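Long-range contacts in G/U mismatch-specific DNA glycosylase (Deinococcus radiodurans, PDB 2C2Q), which belongs to the uracil-DNA glycosylase superfamily and folds as a single alpha/beta domain built round a mixed, mainly parallel sheet: residues Leu22-Thr27 and Glu111-Arg116; Leu28-Thr33 and Tyr78-Thr83; Asp84-His89 and Gly98-Pro103; Leu137-Gln142 and Val156-Ser161. The protein carries 1 engineered substitution. All coordinates share one frame; numbering follows the deposited sequence.

Contact 1: residues Leu22-Thr27 and Glu111-Arg116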
loop_
_atom_site.group_PDB
_atom_site.type_symbol
_atom_site.label_atom_id
_atom_site.label_comp_id
_atom_site.label_asym_id
_atom_site.label_seq_id
_atom_site.Cartn_x
_atom_site.Cartn_y
_atom_site.Cartn_z
ATOM N N LEU A 22 4.668 -7.653 -6.462
ATOM C CA LEU A 22 3.323 -8.103 -6.838
ATOM C C LEU A 22 3.482 -9.474 -7.408
ATOM O O LEU A 22 4.471 -9.751 -8.123
ATOM C CB LEU A 22 2.641 -7.174 -7.881
ATOM C CG LEU A 22 2.268 -5.749 -7.428
ATOM C CD1 LEU A 22 1.785 -4.920 -8.620
ATOM C CD2 LEU A 22 1.190 -5.837 -6.282
ATOM N N GLN A 23 2.510 -10.322 -7.101
ATOM C CA GLN A 23 2.480 -11.712 -7.597
ATOM C C GLN A 23 1.074 -12.241 -7.287
ATOM O O GLN A 23 0.382 -11.677 -6.421
ATOM C CB GLN A 23 3.599 -12.548 -6.958
ATOM C CG GLN A 23 3.517 -12.713 -5.460
ATOM C CD GLN A 23 4.695 -13.428 -4.908
ATOM O OE1 GLN A 23 5.841 -13.046 -5.177
ATOM N NE2 GLN A 23 4.447 -14.422 -4.079
ATOM N N PRO A 24 0.612 -13.273 -7.998
ATOM C CA PRO A 24 -0.645 -13.952 -7.604
ATOM C C PRO A 24 -0.694 -14.452 -6.144
ATOM O O PRO A 24 0.344 -14.769 -5.514
ATOM C CB PRO A 24 -0.691 -15.182 -8.551
ATOM C CG PRO A 24 0.124 -14.767 -9.752
ATOM C CD PRO A 24 1.258 -13.899 -9.185
ATOM N N GLY A 25 -1.904 -14.543 -5.600
ATOM C CA GLY A 25 -2.055 -15.235 -4.292
ATOM C C GLY A 25 -1.694 -14.451 -3.034
ATOM O O GLY A 25 -1.527 -15.034 -1.951
ATOM N N LEU A 26 -1.493 -13.131 -3.142
ATOM C CA LEU A 26 -1.118 -12.360 -1.971
ATOM C C LEU A 26 -2.340 -12.085 -1.103
ATOM O O LEU A 26 -3.410 -11.914 -1.627
ATOM C CB LEU A 26 -0.483 -11.007 -2.341
ATOM C CG LEU A 26 0.954 -11.113 -2.960
ATOM C CD1 LEU A 26 1.215 -9.701 -3.563
ATOM C CD2 LEU A 26 1.979 -11.431 -1.977
ATOM N N THR A 27 -2.076 -12.036 0.183
ATOM C CA THR A 27 -3.119 -11.637 1.155
ATOM C C THR A 27 -3.402 -10.121 1.130
ATOM O O THR A 27 -4.572 -9.662 1.236
ATOM C CB THR A 27 -2.766 -12.130 2.568
ATOM O OG1 THR A 27 -2.542 -13.567 2.555
ATOM C CG2 THR A 27 -4.003 -11.949 3.453
ATOM N N GLU A 111 -6.589 -6.398 -10.790
ATOM C CA GLU A 111 -7.440 -7.321 -11.574
ATOM C C GLU A 111 -6.623 -8.545 -11.951
ATOM O O GLU A 111 -7.130 -9.659 -11.967
ATOM C CB GLU A 111 -7.939 -6.637 -12.848
ATOM C CG GLU A 111 -8.645 -7.605 -13.828
ATOM C CD GLU A 111 -9.752 -8.449 -13.184
ATOM O OE1 GLU A 111 -10.505 -7.929 -12.319
ATOM O OE2 GLU A 111 -9.888 -9.652 -13.544
ATOM N N HIS A 112 -5.373 -8.300 -12.323
ATOM C CA HIS A 112 -4.461 -9.362 -12.693
ATOM C C HIS A 112 -4.044 -10.233 -11.513
ATOM O O HIS A 112 -4.218 -11.467 -11.532
ATOM C CB HIS A 112 -3.247 -8.799 -13.466
ATOM C CG HIS A 112 -2.249 -9.855 -13.808
ATOM N ND1 HIS A 112 -2.421 -10.724 -14.875
ATOM C CD2 HIS A 112 -1.130 -10.262 -13.170
ATOM C CE1 HIS A 112 -1.420 -11.587 -14.896
ATOM N NE2 HIS A 112 -0.618 -11.317 -13.883
ATOM N N TYR A 113 -3.520 -9.628 -10.440
ATOM C CA TYR A 113 -2.958 -10.381 -9.316
ATOM C C TYR A 113 -3.984 -10.814 -8.252
ATOM O O TYR A 113 -3.695 -11.712 -7.458
ATOM C CB TYR A 113 -1.900 -9.502 -8.653
ATOM C CG TYR A 113 -0.710 -9.276 -9.531
ATOM C CD1 TYR A 113 0.173 -10.345 -9.796
ATOM C CD2 TYR A 113 -0.427 -8.006 -10.078
ATOM C CE1 TYR A 113 1.291 -10.145 -10.616
ATOM C CE2 TYR A 113 0.688 -7.816 -10.888
ATOM C CZ TYR A 113 1.531 -8.871 -11.132
ATOM O OH TYR A 113 2.662 -8.730 -11.927
ATOM N N ARG A 114 -5.148 -10.144 -8.220
ATOM C CA ARG A 114 -6.213 -10.580 -7.296
ATOM C C ARG A 114 -5.765 -10.776 -5.825
ATOM O O ARG A 114 -6.061 -11.793 -5.194
ATOM C CB ARG A 114 -6.857 -11.887 -7.823
ATOM C CG ARG A 114 -7.501 -11.754 -9.182
ATOM C CD ARG A 114 -8.611 -10.727 -9.249
ATOM N NE ARG A 114 -9.271 -10.701 -10.554
ATOM C CZ ARG A 114 -10.209 -11.585 -10.952
ATOM N NH1 ARG A 114 -10.613 -12.558 -10.150
ATOM N NH2 ARG A 114 -10.744 -11.498 -12.168
ATOM N N PRO A 115 -5.088 -9.792 -5.214
ATOM C CA PRO A 115 -4.748 -9.930 -3.780
ATOM C C PRO A 115 -6.041 -9.972 -2.925
ATOM O O PRO A 115 -7.073 -9.447 -3.389
ATOM C CB PRO A 115 -3.963 -8.643 -3.488
ATOM C CG PRO A 115 -4.525 -7.650 -4.488
ATOM C CD PRO A 115 -4.745 -8.473 -5.768
ATOM N N ARG A 116 -5.988 -10.555 -1.729
ATOM C CA ARG A 116 -7.219 -10.632 -0.887
ATOM C C ARG A 116 -7.624 -9.238 -0.379
ATOM O O ARG A 116 -8.827 -8.958 -0.222
ATOM C CB ARG A 116 -7.044 -11.606 0.276
ATOM C CG ARG A 116 -6.906 -13.130 -0.147
ATOM C CD ARG A 116 -7.958 -13.633 -1.154
ATOM N NE ARG A 116 -9.305 -13.233 -0.803
ATOM C CZ ARG A 116 -10.062 -13.842 0.120
ATOM N NH1 ARG A 116 -9.596 -14.925 0.779
ATOM N NH2 ARG A 116 -11.272 -13.335 0.398
HETATM O O HOH W 1 -2.050 -11.297 -5.302
HETATM O O HOH W 2 -4.349 -14.354 -7.275
HETATM O O HOH W 3 -4.815 -14.029 -3.217
#
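The Tyr113 ring is covered on both faces. Over one face lies Leu22 CB, 3.8 Å from the ring centroid and 18° off the normal, displaced toward the CE2 rim; this is a CH-pi contact between side chains that cross at about a right angle. The opposite face takes CD2 of the preceding His112 over its centre, while Pro24 CD meets the edge in the ring plane, 3.8 Å from Tyr113 CD1. Tyr113 closes helix 103-113, which belongs to the beta-alpha-beta crossover from strand 80-84 to strand 117-120. The loop 22-27 leads into strand 28-32, so the contact ties two adjacent strand entrances together. Tyr113 CG stands anti to the carbonyl carbon (chi1 -67°), and the ring it carries packs against Leu22, Gln23 and Pro24. Tyr113 O, at the helix end, meets the loop through water: one molecule donates to it and to Gln23 O and accepts from Leu26 N, and a second donates to it at 2.7 Å from Tyr113 O while accepting from Gly25 N. Arg114 then leaves the helix with positive phi. The direct link follows: Arg116 N donates to Leu26 O at 2.9 Å with an N-H...O angle of 153°, and Pro115 CA adds a CA-H...O contact to Leu26 O at 3.2 Å. A third water donates to Leu26 O as well. The polar ends point elsewhere, Thr27 OG1 to Arg184 and Arg116 NE to Glu151 O. Just beyond Leu26, Arg116 CB rests 3.3 Å from Thr27 O.

Contact 2: residues Leu28-Thr33 and Tyr78-Thr83; sequences LVLVGT and YGLGLT
Leu28 and Leu80 lie side by side and point the same way, with Leu28 CD2 3.8 Å from Leu80 CG. On the same face Leu30 CD1 reaches Leu80 CD2 at 3.9 Å, and Leu82 CD2 sits 3.9 Å from Leu30 CB. On the other face Thr83 CG2 touches Val31 CG2 at 3.9 Å and Val29 CG1 at 4.1 Å. Thr83 OG1 is anti to the backbone N (chi1 -176°), which puts CG2 in the crowded position between N and the carbonyl carbon; OG1 itself is bonded to Asp20. The backbones between these faces are two parallel strands, their axes 25° apart, in the central sheet of an alpha/beta fold. Leu28 and Leu30 each turn both N and O to the neighbouring strand: Gly79 O and Gly81 O accept from their N atoms, and their O atoms accept from Gly81 N (2.8 Å from Leu28 O) and Thr83 N, before Gly32 N turns to Thr83 O. Leu30 N to Gly81 O is nearly straight, 173° at the hydrogen. Farther out, Phe53 and Leu57 of helix 53-59 pack on Leu30, and Leu106 of helix 103-113 packs on Val31 and Thr83. Across strand 28-32, Val29 and Val31 bond through their backbones to strand 117-120.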
loop_
_atom_site.group_PDB
_atom_site.type_symbol
_atom_site.label_atom_id
_atom_site.label_comp_id
_atom_site.label_asym_id
_atom_site.label_seq_id
_atom_site.Cartn_x
_atom_site.Cartn_y
_atom_site.Cartn_z
ATOM N N LEU A 28 -2.367 -9.318 0.981
ATOM C CA LEU A 28 -2.531 -7.915 1.205
ATOM C C LEU A 28 -1.515 -7.154 0.330
ATOM O O LEU A 28 -0.326 -7.436 0.419
ATOM C CB LEU A 28 -2.224 -7.597 2.678
ATOM C CG LEU A 28 -1.950 -6.098 3.075
ATOM C CD1 LEU A 28 -3.197 -5.242 2.763
ATOM C CD2 LEU A 28 -1.528 -5.977 4.547
ATOM N N VAL A 29 -2.010 -6.202 -0.439
ATOM C CA VAL A 29 -1.100 -5.248 -1.081
ATOM C C VAL A 29 -1.334 -3.856 -0.489
ATOM O O VAL A 29 -2.470 -3.348 -0.489
ATOM C CB VAL A 29 -1.365 -5.227 -2.589
ATOM C CG1 VAL A 29 -0.625 -4.062 -3.307
ATOM C CG2 VAL A 29 -1.059 -6.613 -3.238
ATOM N N LEU A 30 -0.233 -3.244 -0.074
ATOM C CA LEU A 30 -0.220 -1.917 0.598
ATOM C C LEU A 30 0.186 -0.903 -0.462
ATOM O O LEU A 30 1.258 -1.042 -1.085
ATOM C CB LEU A 30 0.736 -1.895 1.764
ATOM C CG LEU A 30 0.188 -2.756 2.930
ATOM C CD1 LEU A 30 1.383 -3.456 3.636
ATOM C CD2 LEU A 30 -0.738 -1.831 3.853
ATOM N N VAL A 31 -0.692 0.051 -0.703
ATOM C CA VAL A 31 -0.531 0.995 -1.816
ATOM C C VAL A 31 -0.324 2.442 -1.299
ATOM O O VAL A 31 -1.217 2.988 -0.587
ATOM C CB VAL A 31 -1.765 0.994 -2.716
ATOM C CG1 VAL A 31 -1.554 1.986 -3.897
ATOM C CG2 VAL A 31 -2.111 -0.448 -3.215
ATOM N N GLY A 32 0.826 3.039 -1.571
ATOM C CA GLY A 32 1.062 4.412 -1.138
ATOM C C GLY A 32 0.710 5.429 -2.222
ATOM O O GLY A 32 0.209 5.063 -3.279
ATOM N N THR A 33 0.997 6.708 -1.985
ATOM C CA THR A 33 0.794 7.727 -3.057
ATOM C C THR A 33 1.916 7.623 -4.106
ATOM O O THR A 33 1.678 7.417 -5.315
ATOM C CB THR A 33 0.831 9.113 -2.397
ATOM O OG1 THR A 33 1.899 9.135 -1.453
ATOM C CG2 THR A 33 -0.455 9.343 -1.511
ATOM N N TYR A 78 5.379 -13.278 3.617
ATOM C CA TYR A 78 4.359 -13.025 4.654
ATOM C C TYR A 78 3.005 -12.769 4.028
ATOM O O TYR A 78 2.060 -12.384 4.712
ATOM C CB TYR A 78 4.825 -11.836 5.545
ATOM C CG TYR A 78 6.186 -12.066 6.165
ATOM C CD1 TYR A 78 6.449 -13.227 6.859
ATOM C CD2 TYR A 78 7.202 -11.106 6.071
ATOM C CE1 TYR A 78 7.692 -13.466 7.446
ATOM C CE2 TYR A 78 8.422 -11.329 6.643
ATOM C CZ TYR A 78 8.669 -12.514 7.322
ATOM O OH TYR A 78 9.894 -12.725 7.914
ATOM N N GLY A 79 2.909 -12.983 2.716
ATOM C CA GLY A 79 1.706 -12.734 1.940
ATOM C C GLY A 79 1.374 -11.267 1.639
ATOM O O GLY A 79 0.257 -10.939 1.245
ATOM N N LEU A 80 2.388 -10.409 1.740
ATOM C CA LEU A 80 2.219 -8.974 1.506
ATOM C C LEU A 80 2.960 -8.543 0.224
ATOM O O LEU A 80 4.042 -9.069 -0.072
ATOM C CB LEU A 80 2.772 -8.157 2.663
ATOM C CG LEU A 80 1.745 -7.786 3.770
ATOM C CD1 LEU A 80 1.065 -9.109 4.311
ATOM C CD2 LEU A 80 2.426 -6.998 4.844
ATOM N N GLY A 81 2.363 -7.595 -0.474
ATOM C CA GLY A 81 2.986 -6.910 -1.633
ATOM C C GLY A 81 2.885 -5.396 -1.522
ATOM O O GLY A 81 2.305 -4.848 -0.548
ATOM N N LEU A 82 3.377 -4.710 -2.552
ATOM C CA LEU A 82 3.543 -3.274 -2.496
ATOM C C LEU A 82 3.412 -2.686 -3.888
ATOM O O LEU A 82 3.931 -3.270 -4.891
ATOM C CB LEU A 82 4.941 -2.854 -1.992
ATOM C CG LEU A 82 5.283 -3.197 -0.529
ATOM C CD1 LEU A 82 6.738 -2.955 -0.322
ATOM C CD2 LEU A 82 4.361 -2.244 0.359
ATOM N N THR A 83 2.763 -1.555 -3.942
ATOM C CA THR A 83 2.853 -0.648 -5.119
ATOM C C THR A 83 2.441 0.783 -4.683
ATOM O O THR A 83 2.202 1.004 -3.506
ATOM C CB THR A 83 1.997 -1.174 -6.309
ATOM O OG1 THR A 83 2.169 -0.320 -7.459
ATOM C CG2 THR A 83 0.475 -1.168 -5.981
#

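Contact 3: residues Asp84-His89 and Gly98-Pro103; sequences DVAKRH and GEAWRP
Val85 CG1 forms the apolar centre, meeting Trp101 CE3 at the edge of the indole, near its plane, at 3.8 Å, and Pro103 CD at 4.0 Å. Val85 CG1 is anti to the backbone N (chi1 -176°), the position from which it touches both residues. Beside it Ala86 CB packs 4.1 Å from Ala100 CB, and Ala100 CB in turn lies 3.5 Å from His89 ND1, oblique to the imidazole. These residues fold back together the two ends of the connection between strand 80-84 and helix 103-113, with Arg102 at the helix N-cap position; Thr129 of helix 123-130 backs Val85 and Pro103. One direct backbone bond pins the fold-back: Arg102 N to Val85 O, 2.9 Å, 159° at the hydrogen. A water makes a further link, accepting from Arg88 N, donating to Ala100 O at 2.7 Å and lying in plane at the edge of the His89 ring, 2.8 Å from ND1. At the polar edge Arg88 NH1 and Arg102 NH1 are 4.2 Å apart. Salt bridges from Arg88 to Glu15 and Glu105, and from Arg102 to Asp104, would probably offset the repulsion, consistent with two like charges being tolerated this close.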
loop_
_atom_site.group_PDB
_atom_site.type_symbol
_atom_site.label_atom_id
_atom_site.label_comp_id
_atom_site.label_asym_id
_atom_site.label_seq_id
_atom_site.Cartn_x
_atom_site.Cartn_y
_atom_site.Cartn_z
ATOM N N ASP A 84 2.303 1.705 -5.628
ATOM C CA ASP A 84 1.881 3.073 -5.353
ATOM C C ASP A 84 0.998 3.567 -6.482
ATOM O O ASP A 84 1.112 3.087 -7.607
ATOM C CB ASP A 84 3.091 3.998 -5.289
ATOM C CG ASP A 84 3.931 3.812 -4.015
ATOM O OD1 ASP A 84 3.365 3.620 -2.895
ATOM O OD2 ASP A 84 5.183 3.926 -4.038
ATOM N N VAL A 85 0.212 4.589 -6.210
ATOM C CA VAL A 85 -0.636 5.154 -7.276
ATOM C C VAL A 85 0.223 5.846 -8.326
ATOM O O VAL A 85 -0.080 5.812 -9.530
ATOM C CB VAL A 85 -1.692 6.108 -6.670
ATOM C CG1 VAL A 85 -2.659 6.636 -7.754
ATOM C CG2 VAL A 85 -2.482 5.404 -5.517
ATOM N N ALA A 86 1.291 6.505 -7.886
ATOM C CA ALA A 86 2.267 7.143 -8.775
ATOM C C ALA A 86 3.623 6.385 -8.722
ATOM O O ALA A 86 4.259 6.291 -7.653
ATOM C CB ALA A 86 2.449 8.572 -8.393
ATOM N N LYS A 87 4.059 5.851 -9.864
ATOM C CA LYS A 87 5.244 5.002 -9.887
ATOM C C LYS A 87 6.486 5.641 -10.572
ATOM O O LYS A 87 7.577 5.139 -10.448
ATOM C CB LYS A 87 4.909 3.713 -10.607
ATOM C CG LYS A 87 4.021 2.764 -9.804
ATOM C CD LYS A 87 4.674 2.274 -8.462
ATOM C CE LYS A 87 6.020 1.611 -8.701
ATOM N NZ LYS A 87 6.515 0.803 -7.515
ATOM N N ARG A 88 6.238 6.674 -11.380
ATOM C CA ARG A 88 7.292 7.305 -12.187
ATOM C C ARG A 88 7.758 8.655 -11.656
ATOM O O ARG A 88 8.594 9.315 -12.320
ATOM C CB ARG A 88 6.742 7.521 -13.622
ATOM C CG ARG A 88 6.362 6.183 -14.323
ATOM C CD ARG A 88 5.950 6.359 -15.809
ATOM N NE ARG A 88 5.661 5.081 -16.472
ATOM C CZ ARG A 88 4.533 4.375 -16.281
ATOM N NH1 ARG A 88 3.597 4.794 -15.430
ATOM N NH2 ARG A 88 4.338 3.239 -16.955
ATOM N N HIS A 89 7.214 9.091 -10.507
ATOM C CA HIS A 89 7.572 10.365 -9.921
ATOM C C HIS A 89 7.700 10.152 -8.411
ATOM O O HIS A 89 7.069 9.265 -7.848
ATOM C CB HIS A 89 6.457 11.409 -10.156
ATOM C CG HIS A 89 6.160 11.685 -11.612
ATOM N ND1 HIS A 89 5.365 10.861 -12.385
ATOM C CD2 HIS A 89 6.559 12.699 -12.426
ATOM C CE1 HIS A 89 5.279 11.361 -13.615
ATOM N NE2 HIS A 89 6.005 12.472 -13.666
ATOM N N GLY A 98 0.261 16.433 -12.225
ATOM C CA GLY A 98 -1.020 15.722 -12.315
ATOM C C GLY A 98 -0.904 14.379 -13.009
ATOM O O GLY A 98 -1.537 13.416 -12.612
ATOM N N GLU A 99 -0.085 14.296 -14.041
ATOM C CA GLU A 99 0.084 13.062 -14.798
ATOM C C GLU A 99 0.778 11.939 -13.987
ATOM O O GLU A 99 0.850 10.809 -14.421
ATOM C CB GLU A 99 0.861 13.343 -16.100
ATOM C CG GLU A 99 2.242 13.927 -15.891
ATOM C CD GLU A 99 2.289 15.469 -15.863
ATOM O OE1 GLU A 99 1.312 16.191 -15.456
ATOM O OE2 GLU A 99 3.354 15.964 -16.246
ATOM N N ALA A 100 1.287 12.283 -12.793
ATOM C CA ALA A 100 1.935 11.269 -11.949
ATOM C C ALA A 100 0.994 10.124 -11.502
ATOM O O ALA A 100 1.447 8.985 -11.369
ATOM C CB ALA A 100 2.543 11.936 -10.679
ATOM N N TRP A 101 -0.267 10.437 -11.275
ATOM C CA TRP A 101 -1.225 9.534 -10.660
ATOM C C TRP A 101 -1.793 8.597 -11.709
ATOM O O TRP A 101 -2.444 9.072 -12.667
ATOM C CB TRP A 101 -2.378 10.318 -10.063
ATOM C CG TRP A 101 -1.986 11.404 -9.139
ATOM C CD1 TRP A 101 -1.909 12.754 -9.410
ATOM C CD2 TRP A 101 -1.595 11.247 -7.764
ATOM N NE1 TRP A 101 -1.492 13.439 -8.291
ATOM C CE2 TRP A 101 -1.291 12.547 -7.260
ATOM C CE3 TRP A 101 -1.459 10.140 -6.913
ATOM C CZ2 TRP A 101 -0.891 12.769 -5.944
ATOM C CZ3 TRP A 101 -1.065 10.374 -5.564
ATOM C CH2 TRP A 101 -0.765 11.670 -5.115
ATOM N N ARG A 102 -1.601 7.284 -11.517
ATOM C CA ARG A 102 -2.113 6.268 -12.469
ATOM C C ARG A 102 -2.946 5.163 -11.805
ATOM O O ARG A 102 -2.534 3.984 -11.813
ATOM C CB ARG A 102 -0.988 5.692 -13.364
ATOM C CG ARG A 102 -0.186 6.745 -14.160
ATOM C CD ARG A 102 -1.059 7.466 -15.215
ATOM N NE ARG A 102 -1.683 6.429 -16.052
ATOM C CZ ARG A 102 -1.072 5.845 -17.110
ATOM N NH1 ARG A 102 0.161 6.222 -17.482
ATOM N NH2 ARG A 102 -1.676 4.867 -17.773
ATOM N N PRO A 103 -4.092 5.532 -11.195
ATOM C CA PRO A 103 -4.975 4.580 -10.529
ATOM C C PRO A 103 -5.494 3.503 -11.534
ATOM O O PRO A 103 -5.904 2.420 -11.119
ATOM C CB PRO A 103 -6.139 5.450 -9.996
ATOM C CG PRO A 103 -6.108 6.722 -10.793
ATOM C CD PRO A 103 -4.657 6.898 -11.201
HETATM O O HOH W 4 -0.234 3.153 -10.587
HETATM O O HOH W 5 4.090 8.472 -11.780
#

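Contact 4: residues Leu137-Gln142 and Val156-Ser161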
loop_
_atom_site.group_PDB
_atom_site.type_symbol
_atom_site.label_atom_id
_atom_site.label_comp_id
_atom_site.label_asym_id
_atom_site.label_seq_id
_atom_site.Cartn_x
_atom_site.Cartn_y
_atom_site.Cartn_z
ATOM N N LEU A 137 -13.670 9.662 3.327
ATOM C CA LEU A 137 -13.185 8.299 3.524
ATOM C C LEU A 137 -12.953 7.987 4.989
ATOM O O LEU A 137 -12.137 8.649 5.641
ATOM C CB LEU A 137 -11.880 8.074 2.734
ATOM C CG LEU A 137 -12.031 8.131 1.218
ATOM C CD1 LEU A 137 -10.705 8.302 0.498
ATOM C CD2 LEU A 137 -12.811 6.922 0.726
ATOM N N PRO A 138 -13.649 6.991 5.534
ATOM C CA PRO A 138 -13.292 6.502 6.868
ATOM C C PRO A 138 -12.039 5.622 6.774
ATOM O O PRO A 138 -11.741 5.129 5.693
ATOM C CB PRO A 138 -14.527 5.680 7.273
ATOM C CG PRO A 138 -15.017 5.118 5.962
ATOM C CD PRO A 138 -14.808 6.262 4.979
ATOM N N TYR A 139 -11.329 5.461 7.883
ATOM C CA TYR A 139 -10.265 4.476 8.013
ATOM C C TYR A 139 -10.858 3.074 8.203
ATOM O O TYR A 139 -11.939 2.921 8.785
ATOM C CB TYR A 139 -9.412 4.825 9.213
ATOM C CG TYR A 139 -8.585 6.076 9.006
ATOM C CD1 TYR A 139 -7.707 6.173 7.935
ATOM C CD2 TYR A 139 -8.712 7.184 9.863
ATOM C CE1 TYR A 139 -6.940 7.308 7.721
ATOM C CE2 TYR A 139 -7.945 8.338 9.666
ATOM C CZ TYR A 139 -7.044 8.379 8.593
ATOM O OH TYR A 139 -6.279 9.488 8.357
ATOM N N GLY A 140 -10.144 2.045 7.751
ATOM C CA GLY A 140 -10.627 0.665 7.854
ATOM C C GLY A 140 -11.209 0.135 6.555
ATOM O O GLY A 140 -11.039 0.730 5.470
ATOM N N PRO A 141 -11.952 -0.980 6.638
ATOM C CA PRO A 141 -12.487 -1.573 5.443
ATOM C C PRO A 141 -13.450 -0.645 4.843
ATOM O O PRO A 141 -14.156 0.068 5.564
ATOM C CB PRO A 141 -13.230 -2.837 5.919
ATOM C CG PRO A 141 -12.923 -3.001 7.266
ATOM C CD PRO A 141 -12.317 -1.723 7.849
ATOM N N GLN A 142 -13.488 -0.631 3.535
ATOM C CA GLN A 142 -14.431 0.190 2.831
ATOM C C GLN A 142 -15.577 -0.692 2.358
ATOM O O GLN A 142 -15.386 -1.891 2.160
ATOM C CB GLN A 142 -13.757 0.855 1.661
ATOM C CG GLN A 142 -12.489 1.624 2.068
ATOM C CD GLN A 142 -12.816 2.919 2.851
ATOM O OE1 GLN A 142 -13.442 3.844 2.313
ATOM N NE2 GLN A 142 -12.389 2.975 4.093
ATOM N N VAL A 156 -8.494 1.650 3.979
ATOM C CA VAL A 156 -7.842 2.970 3.958
ATOM C C VAL A 156 -7.200 3.148 5.309
ATOM O O VAL A 156 -7.823 2.849 6.348
ATOM C CB VAL A 156 -8.831 4.106 3.613
ATOM C CG1 VAL A 156 -8.165 5.491 3.752
ATOM C CG2 VAL A 156 -9.394 3.968 2.167
ATOM N N LEU A 157 -5.916 3.538 5.325
ATOM C CA LEU A 157 -5.181 3.538 6.571
ATOM C C LEU A 157 -4.630 4.912 6.867
ATOM O O LEU A 157 -4.395 5.656 5.940
ATOM C CB LEU A 157 -4.019 2.533 6.571
ATOM C CG LEU A 157 -4.419 1.085 6.204
ATOM C CD1 LEU A 157 -3.096 0.256 5.906
ATOM C CD2 LEU A 157 -5.174 0.435 7.295
ATOM N N PRO A 158 -4.458 5.253 8.160
ATOM C CA PRO A 158 -3.840 6.549 8.535
ATOM C C PRO A 158 -2.408 6.572 8.048
ATOM O O PRO A 158 -1.665 5.618 8.273
ATOM C CB PRO A 158 -3.897 6.544 10.080
ATOM C CG PRO A 158 -5.069 5.603 10.422
ATOM C CD PRO A 158 -4.849 4.475 9.359
ATOM N N SER A 159 -2.033 7.665 7.379
ATOM C CA SER A 159 -0.619 7.817 6.909
ATOM C C SER A 159 0.429 7.633 8.030
ATOM O O SER A 159 0.258 8.138 9.157
ATOM C CB SER A 159 -0.456 9.146 6.163
ATOM O OG SER A 159 0.890 9.366 5.893
ATOM N N THR A 160 1.500 6.893 7.729
ATOM C CA THR A 160 2.624 6.709 8.621
ATOM C C THR A 160 3.689 7.785 8.381
ATOM O O THR A 160 4.760 7.717 8.950
ATOM C CB THR A 160 3.226 5.311 8.461
ATOM O OG1 THR A 160 3.555 5.117 7.066
ATOM C CG2 THR A 160 2.184 4.212 8.819
ATOM N N SER A 161 3.398 8.748 7.499
ATOM C CA SER A 161 4.358 9.789 7.196
ATOM C C SER A 161 4.540 10.728 8.404
ATOM O O SER A 161 3.592 10.875 9.192
ATOM C CB SER A 161 3.918 10.475 5.916
ATOM O OG SER A 161 3.706 11.833 6.193
#
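Tyr139 lies across Pro158, next to the point where Gly140 and Val156 form an antiparallel, hydrogen-bonded pair at the edge of the mixed sheet. Its CB starts 3.8 Å from Val156 O, which also lies at the ring edge, in plane. CG is nearest Pro158 CG. CD1 meets Pro158 N and the carbonyl carbon of Leu157, and CE1 comes to 3.3 Å from Pro158 N, so the CD1-CE1 side of the ring lies against the Leu157-Pro158 peptide. CZ and OH continue over Pro158 CA, OH at 3.8 Å from it. The proline covers the ring itself: Pro158 CG stands over the centre of one face, only 9° off the normal, a CH-pi contact. Lys123 engages the same ring in a cation-pi interaction, and Pro172 of helix 171-188 touches both Tyr139 and Pro158.

Next to the ring, in the backbone, Gly140 N donates to Val156 O at 2.8 Å with an N-H...O angle of 167°. Gln142 is folded back by its bend at chi2 (-72°), which brings CD to Val156; Gln142 CD lies 3.6 Å from Val156 CG2, and NE2 donates to Pro138 O at 2.8 Å. The same nitrogen grips a second carbonyl within its own segment: Gly140 O accepts from Gln142 NE2 at 3.0 Å and from Val156 N at 3.1 Å, the two donors arriving from opposite faces of the carbonyl plane.

Contact 2 is the buried core, two parallel strands joined by regular backbone bonds and covered mostly with aliphatic side chains; the other three are partly buried and lie toward its ends or the sheet's edge. Contact 1 touches it where the strands begin, through Pro115 and Val29, and uses waters and an aromatic ring instead of regular pairing. At the opposite end contact 3 continues directly from strand 80-84, with probable backbone bonds from Val85 and Ala86 to Gly32 and Thr33, and it alone adds an arginine pair. Contact 4 holds the antiparallel margin of the same sheet and meets contact 2 through Leu157 on Leu30. Contacts 1 and 3 involve opposite ends of helix 103-113, its last turn and its N-cap.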